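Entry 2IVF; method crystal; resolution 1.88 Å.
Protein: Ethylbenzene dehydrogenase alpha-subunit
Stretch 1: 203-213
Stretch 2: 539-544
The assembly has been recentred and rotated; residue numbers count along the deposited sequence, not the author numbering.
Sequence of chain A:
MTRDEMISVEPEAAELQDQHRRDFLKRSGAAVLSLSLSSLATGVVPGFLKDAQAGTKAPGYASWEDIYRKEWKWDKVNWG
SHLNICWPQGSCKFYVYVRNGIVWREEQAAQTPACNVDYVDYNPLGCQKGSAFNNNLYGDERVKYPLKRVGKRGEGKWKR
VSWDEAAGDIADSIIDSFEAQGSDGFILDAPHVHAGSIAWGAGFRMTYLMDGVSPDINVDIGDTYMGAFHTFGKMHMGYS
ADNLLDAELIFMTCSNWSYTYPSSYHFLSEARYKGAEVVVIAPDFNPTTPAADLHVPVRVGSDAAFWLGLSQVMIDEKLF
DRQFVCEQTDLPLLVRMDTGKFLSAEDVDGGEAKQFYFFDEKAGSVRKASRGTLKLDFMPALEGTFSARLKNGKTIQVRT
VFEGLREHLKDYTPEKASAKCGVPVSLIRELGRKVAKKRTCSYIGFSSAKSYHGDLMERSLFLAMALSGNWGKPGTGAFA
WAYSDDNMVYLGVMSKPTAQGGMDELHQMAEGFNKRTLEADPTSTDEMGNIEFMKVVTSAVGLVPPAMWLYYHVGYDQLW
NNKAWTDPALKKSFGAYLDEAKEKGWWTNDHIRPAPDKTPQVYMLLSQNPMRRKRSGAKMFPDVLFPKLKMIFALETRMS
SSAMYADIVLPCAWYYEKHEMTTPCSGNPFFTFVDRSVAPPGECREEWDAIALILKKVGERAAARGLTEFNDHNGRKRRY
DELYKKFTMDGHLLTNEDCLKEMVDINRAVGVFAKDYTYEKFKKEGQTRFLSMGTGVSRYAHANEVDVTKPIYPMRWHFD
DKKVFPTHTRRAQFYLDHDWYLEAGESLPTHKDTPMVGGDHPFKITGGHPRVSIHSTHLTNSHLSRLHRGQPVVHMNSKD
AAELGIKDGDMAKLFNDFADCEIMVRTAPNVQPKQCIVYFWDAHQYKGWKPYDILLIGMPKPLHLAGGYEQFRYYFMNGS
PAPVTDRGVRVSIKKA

Stretch 1 203-213: GFRMTYLMDGV
Stretch 2 539-544: SAVGLV

Val541 lies at the centre of the contact, packed against two aromatic rings one helical turn apart. Its chi1 is m (-51°), which places CG2 3.6 Å from Phe204 CE1, at the edge of that ring, and CG1 3.9 Å from Tyr208 CE1. Phe204 (chi1 172°, chi2 52°) and Tyr208 (chi1 174°, chi2 48°) share the t rotamer; their CA-to-CB bonds run sideways, and the rings bring the side chains to Val541. Leu543, with chi1 m (-70°) and chi2 t (162°), has a CA-to-CB bond that points away from stretch 1, but CD1 comes back to 4.1 Å from Phe204 CE1. A separate apolar pair joins Val213 (chi1 t) to Val544 (chi1 m), with CG1 of Val213 3.7 Å from CG2 of Val544.

Nearest CA atoms set the register at two points: Tyr208 CA lies 5.4 Å from Val541 CA, and Val213 CA 5.2 Å from Gly542 CA. A helix that begins earlier in the chain continues from Gly203 to Met210 with regular i to i+4 bonds, then Asp211 turns off with positive phi (53/42), and Gly212 N closes the turn on Thr207 O at 2.8 Å. Thr207 OG1 (chi1 m) also donates to Gly203 O at 2.8 Å. In stretch 2 the helix gives way at Val541 (-101/8), Gly542 takes phi/psi 81/18, and Leu543 and Val544 are extended (-87/124 and -134/147).

Gly542 suits this site twice over: positive phi favours glycine, and a CB would point toward stretch 1, 2.7 Å from Gly212 O. At Gly212 (-77/-178) a CB would instead clash with Thr207 CG2 at 2.9 Å.

No hydrogen bond crosses the contact. Ala540 O lies at the edge of the Tyr208 ring, 4.2 Å from CE1, while Gly212 O, 4.1 Å from Gly542 CA, is buried without a polar partner.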

# COMPACT_ATOMS: atom_id res chain seq x y z
N GLY A 203 -3.70 25.16 8.65
CA GLY A 203 -3.39 25.77 7.35
C GLY A 203 -4.59 26.53 6.83
O GLY A 203 -4.48 27.66 6.34
N PHE A 204 -5.76 25.93 6.97
CA PHE A 204 -7.00 26.59 6.56
C PHE A 204 -7.31 27.82 7.40
O PHE A 204 -7.68 28.89 6.88
CB PHE A 204 -8.14 25.58 6.62
CG PHE A 204 -9.49 26.18 6.40
CD1 PHE A 204 -9.75 26.97 5.28
CD2 PHE A 204 -10.52 25.94 7.30
CE1 PHE A 204 -11.00 27.52 5.07
CE2 PHE A 204 -11.79 26.51 7.10
CZ PHE A 204 -12.01 27.32 5.99
N ARG A 205 -7.12 27.69 8.71
CA ARG A 205 -7.38 28.77 9.63
C ARG A 205 -6.45 29.94 9.30
O ARG A 205 -6.84 31.11 9.29
CB ARG A 205 -7.17 28.25 11.05
CG ARG A 205 -7.53 29.23 12.15
CD ARG A 205 -7.41 28.53 13.51
NE ARG A 205 -7.81 29.46 14.54
CZ ARG A 205 -9.07 29.74 14.85
NH1 ARG A 205 -10.06 29.14 14.23
NH2 ARG A 205 -9.33 30.62 15.77
N MET A 206 -5.18 29.61 9.07
CA MET A 206 -4.20 30.63 8.68
C MET A 206 -4.61 31.37 7.42
O MET A 206 -4.63 32.59 7.38
CB MET A 206 -2.85 29.94 8.49
CG MET A 206 -1.70 30.85 8.06
SD MET A 206 -0.44 29.87 7.23
CE MET A 206 -1.39 28.58 6.47
N THR A 207 -4.95 30.62 6.38
CA THR A 207 -5.29 31.22 5.11
C THR A 207 -6.55 32.05 5.25
O THR A 207 -6.61 33.20 4.84
CB THR A 207 -5.43 30.13 4.02
OG1 THR A 207 -4.26 29.29 4.06
CG2 THR A 207 -5.59 30.81 2.63
N TYR A 208 -7.54 31.49 5.93
CA TYR A 208 -8.77 32.25 6.23
C TYR A 208 -8.52 33.54 7.02
O TYR A 208 -9.07 34.64 6.72
CB TYR A 208 -9.69 31.31 6.98
CG TYR A 208 -10.94 31.92 7.49
CD1 TYR A 208 -11.74 32.72 6.67
CD2 TYR A 208 -11.36 31.68 8.80
CE1 TYR A 208 -12.91 33.26 7.16
CE2 TYR A 208 -12.53 32.22 9.28
CZ TYR A 208 -13.30 33.01 8.46
OH TYR A 208 -14.46 33.55 8.95
N LEU A 209 -7.70 33.46 8.06
CA LEU A 209 -7.40 34.67 8.80
C LEU A 209 -6.71 35.71 7.91
O LEU A 209 -6.93 36.91 8.08
CB LEU A 209 -6.57 34.35 10.02
CG LEU A 209 -7.31 33.68 11.18
CD1 LEU A 209 -6.34 33.39 12.32
CD2 LEU A 209 -8.40 34.58 11.67
N MET A 210 -5.89 35.25 6.97
CA MET A 210 -5.11 36.17 6.11
C MET A 210 -5.85 36.53 4.83
O MET A 210 -5.40 37.42 4.05
CB MET A 210 -3.77 35.53 5.75
CG MET A 210 -2.88 35.35 6.93
SD MET A 210 -1.18 34.98 6.46
CE MET A 210 -1.29 33.51 5.59
N ASP A 211 -7.00 35.88 4.64
CA ASP A 211 -7.76 35.90 3.39
C ASP A 211 -6.88 35.53 2.20
O ASP A 211 -6.91 36.17 1.15
CB ASP A 211 -8.43 37.27 3.18
CG ASP A 211 -9.38 37.26 2.00
OD1 ASP A 211 -10.04 36.23 1.81
OD2 ASP A 211 -9.41 38.24 1.24
N GLY A 212 -6.05 34.51 2.40
CA GLY A 212 -5.24 33.95 1.32
C GLY A 212 -6.10 33.07 0.43
O GLY A 212 -7.30 32.94 0.66
N VAL A 213 -5.48 32.47 -0.58
CA VAL A 213 -6.18 31.70 -1.58
C VAL A 213 -5.87 30.24 -1.33
O VAL A 213 -4.71 29.89 -1.13
CB VAL A 213 -5.71 32.07 -3.01
CG1 VAL A 213 -6.51 31.25 -4.01
CG2 VAL A 213 -5.86 33.58 -3.23
N SER A 539 -16.77 30.35 -0.66
CA SER A 539 -16.16 31.54 -1.24
C SER A 539 -15.79 32.62 -0.20
O SER A 539 -14.87 33.43 -0.42
CB SER A 539 -17.12 32.12 -2.28
OG SER A 539 -17.29 31.18 -3.32
N ALA A 540 -16.53 32.66 0.92
CA ALA A 540 -16.21 33.58 2.00
C ALA A 540 -14.88 33.21 2.66
O ALA A 540 -14.19 34.07 3.19
CB ALA A 540 -17.33 33.59 3.04
N VAL A 541 -14.52 31.93 2.65
CA VAL A 541 -13.29 31.51 3.31
C VAL A 541 -12.11 31.28 2.34
O VAL A 541 -11.08 30.74 2.76
CB VAL A 541 -13.52 30.23 4.17
CG1 VAL A 541 -14.74 30.46 5.13
CG2 VAL A 541 -13.73 29.04 3.30
N GLY A 542 -12.27 31.65 1.06
CA GLY A 542 -11.14 31.62 0.08
C GLY A 542 -10.81 30.26 -0.55
O GLY A 542 -9.71 30.06 -1.10
N LEU A 543 -11.77 29.33 -0.46
CA LEU A 543 -11.64 28.04 -1.11
C LEU A 543 -12.16 28.21 -2.52
O LEU A 543 -13.30 28.64 -2.72
CB LEU A 543 -12.44 26.98 -0.39
CG LEU A 543 -11.87 26.62 0.98
CD1 LEU A 543 -12.91 25.92 1.84
CD2 LEU A 543 -10.63 25.74 0.82
N VAL A 544 -11.31 27.89 -3.49
CA VAL A 544 -11.55 28.29 -4.88
C VAL A 544 -11.31 27.10 -5.82
O VAL A 544 -10.48 26.23 -5.53
CB VAL A 544 -10.65 29.53 -5.25
CG1 VAL A 544 -10.83 30.63 -4.22
CG2 VAL A 544 -9.17 29.11 -5.31